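Local coordinates for binding domain (Hc) of Paraclostridial Mosquitocidal Protein 1 (Paraclostridium bifermentans, PDB 6HOX) that probably targets nerve cells of Anopheles mosquitoes, as the receptor-binding part of a botulinum-like neurotoxin that delivers a protease light chain into the host cytosol, at residues 346-351 against 359-364. Numbering follows the deposited sequence.
Sequences ILTLPM and YMVLNE
Tyr359 meets 346-351 through its carbonyl: O lies 3.4 Å from CD of Pro350 and also touches CD2 of Leu349, while the phenol ring is directed elsewhere, onto Tyr411 and Tyr413. Met360 follows, its thioether chain bent at chi2 and chi3. CB packs on CD1 of Leu347 at 3.7 Å, the two side chains crossing at about a right angle. Farther out, SD rests 3.6 Å from CD2 of Leu349, and CE lies over the Thr348 carbonyl group, near both C and O. Val361 pairs with Thr348 by two nearly straight backbone hydrogen bonds, N to Thr348 O (2.9 Å) and O from Thr348 N (3.0 Å). Its CG2 reaches the Pro350 ring at CD, on the face that also carries Thr348 and Asn363. Leu362 occupies the non-hydrogen-bonded position facing Leu347; its CA makes a CA-H...O contact with Ile346 O, and CD2 reaches Leu347 CD1 at 4.2 Å. Phe339 touches both leucines. Asn363 closes a second hydrogen-bonded pair: its N donates to Ile346 O in the carbonyl plane, whereas Ile346 N approaches Asn363 O from well above the Asn363 carbonyl plane (44°). CB of Asn363 packs against Thr348 CG2 at 3.5 Å. With CG2 turned to Asn363, Thr348 OG1 stands anti to its own N (chi1 -167°) and bonds to the backbone N of Asn367. Leu347 and Leu362 share one face of the sheet; Ile346, Thr348, Val361 and Asn363 lie on the other. The arrangement is a short antiparallel beta-hairpin with a long connecting loop, linked through strand 345-348 to strand 333-339, within the C-terminal receptor-binding region, which has the beta-trefoil fold of clostridial neurotoxins.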
loop_
_atom_site.group_PDB
_atom_site.type_symbol
_atom_site.label_atom_id
_atom_site.label_comp_id
_atom_site.label_asym_id
_atom_site.label_seq_id
_atom_site.Cartn_x
_atom_site.Cartn_y
_atom_site.Cartn_z
ATOM N N ILE A 346 1.862 -23.103 -17.228
ATOM C CA ILE A 346 1.039 -22.568 -16.139
ATOM C C ILE A 346 1.238 -23.404 -14.865
ATOM O O ILE A 346 1.695 -24.567 -14.890
ATOM C CB ILE A 346 -0.445 -22.476 -16.542
ATOM C CG1 ILE A 346 -1.041 -23.842 -16.891
ATOM C CG2 ILE A 346 -0.638 -21.472 -17.671
ATOM C CD1 ILE A 346 -2.552 -23.836 -16.962
ATOM N N LEU A 347 0.918 -22.774 -13.728
ATOM C CA LEU A 347 1.007 -23.404 -12.432
ATOM C C LEU A 347 -0.142 -24.392 -12.325
ATOM O O LEU A 347 -1.286 -24.000 -12.443
ATOM C CB LEU A 347 0.906 -22.328 -11.345
ATOM C CG LEU A 347 1.056 -22.795 -9.900
ATOM C CD1 LEU A 347 2.473 -23.269 -9.645
ATOM C CD2 LEU A 347 0.690 -21.664 -8.942
ATOM N N THR A 348 0.175 -25.672 -12.140
ATOM C CA THR A 348 -0.871 -26.691 -12.041
ATOM C C THR A 348 -0.337 -27.886 -11.246
ATOM O O THR A 348 0.792 -27.875 -10.771
ATOM C CB THR A 348 -1.390 -27.041 -13.445
ATOM O OG1 THR A 348 -2.600 -27.788 -13.303
ATOM C CG2 THR A 348 -0.378 -27.806 -14.274
ATOM N N LEU A 349 -1.190 -28.890 -11.060
ATOM C CA LEU A 349 -0.771 -30.143 -10.477
ATOM C C LEU A 349 -0.434 -31.095 -11.611
ATOM O O LEU A 349 -0.978 -30.991 -12.715
ATOM C CB LEU A 349 -1.871 -30.724 -9.580
ATOM C CG LEU A 349 -2.035 -30.046 -8.219
ATOM C CD1 LEU A 349 -3.410 -30.308 -7.635
ATOM C CD2 LEU A 349 -0.960 -30.489 -7.259
ATOM N N PRO A 350 0.456 -32.073 -11.358
ATOM C CA PRO A 350 0.709 -33.128 -12.332
ATOM C C PRO A 350 -0.442 -34.144 -12.295
ATOM O O PRO A 350 -1.201 -34.231 -11.303
ATOM C CB PRO A 350 2.029 -33.721 -11.835
ATOM C CG PRO A 350 1.933 -33.582 -10.326
ATOM C CD PRO A 350 1.182 -32.284 -10.095
ATOM N N MET A 351 -0.552 -34.904 -13.385
ATOM C CA MET A 351 -1.497 -35.980 -13.536
ATOM C C MET A 351 -1.358 -36.953 -12.369
ATOM O O MET A 351 -0.270 -37.457 -12.120
ATOM C CB MET A 351 -1.205 -36.709 -14.847
ATOM C CG MET A 351 -2.050 -37.927 -15.078
ATOM S SD MET A 351 -1.634 -38.651 -16.678
ATOM C CE MET A 351 -2.607 -37.584 -17.746
ATOM N N TYR A 359 2.455 -31.448 -4.706
ATOM C CA TYR A 359 3.414 -30.461 -5.200
ATOM C C TYR A 359 2.968 -29.937 -6.563
ATOM O O TYR A 359 2.532 -30.700 -7.447
ATOM C CB TYR A 359 4.830 -31.042 -5.293
ATOM C CG TYR A 359 5.379 -31.461 -3.960
ATOM C CD1 TYR A 359 5.708 -30.526 -2.992
ATOM C CD2 TYR A 359 5.516 -32.799 -3.636
ATOM C CE1 TYR A 359 6.164 -30.909 -1.743
ATOM C CE2 TYR A 359 5.986 -33.199 -2.393
ATOM C CZ TYR A 359 6.315 -32.252 -1.445
ATOM O OH TYR A 359 6.775 -32.647 -0.222
ATOM N N MET A 360 3.110 -28.618 -6.739
ATOM C CA MET A 360 2.740 -27.980 -7.981
ATOM C C MET A 360 3.909 -28.109 -8.954
ATOM O O MET A 360 5.048 -28.136 -8.521
ATOM C CB MET A 360 2.408 -26.496 -7.787
ATOM C CG MET A 360 1.372 -26.230 -6.707
ATOM S SD MET A 360 -0.260 -26.962 -7.021
ATOM C CE MET A 360 -0.852 -25.952 -8.372
ATOM N N VAL A 361 3.582 -28.141 -10.250
ATOM C CA VAL A 361 4.513 -28.170 -11.335
ATOM C C VAL A 361 4.121 -27.061 -12.313
ATOM O O VAL A 361 3.080 -26.425 -12.136
ATOM C CB VAL A 361 4.519 -29.560 -12.020
ATOM C CG1 VAL A 361 4.962 -30.653 -11.058
ATOM C CG2 VAL A 361 3.160 -29.899 -12.620
ATOM N N LEU A 362 4.980 -26.823 -13.313
ATOM C CA LEU A 362 4.696 -25.960 -14.436
ATOM C C LEU A 362 4.451 -26.843 -15.659
ATOM O O LEU A 362 5.314 -27.610 -16.039
ATOM C CB LEU A 362 5.874 -25.011 -14.689
ATOM C CG LEU A 362 6.363 -24.235 -13.475
ATOM C CD1 LEU A 362 7.533 -23.348 -13.851
ATOM C CD2 LEU A 362 5.237 -23.410 -12.854
ATOM N N ASN A 363 3.267 -26.712 -16.260
ATOM C CA ASN A 363 2.826 -27.620 -17.286
ATOM C C ASN A 363 2.001 -26.834 -18.298
ATOM O O ASN A 363 1.329 -25.892 -17.923
ATOM C CB ASN A 363 2.002 -28.763 -16.691
ATOM C CG ASN A 363 2.082 -30.050 -17.483
ATOM O OD1 ASN A 363 3.101 -30.722 -17.470
ATOM N ND2 ASN A 363 0.996 -30.428 -18.129
ATOM N N GLU A 364 2.078 -27.243 -19.569
ATOM C CA GLU A 364 1.238 -26.722 -20.625
ATOM C C GLU A 364 -0.201 -27.199 -20.399
ATOM O O GLU A 364 -1.145 -26.488 -20.685
ATOM C CB GLU A 364 1.750 -27.187 -21.988
ATOM C CG GLU A 364 0.958 -26.603 -23.138
ATOM C CD GLU A 364 1.717 -26.464 -24.447
ATOM O OE1 GLU A 364 2.235 -27.492 -24.940
ATOM O OE2 GLU A 364 1.791 -25.328 -24.965
#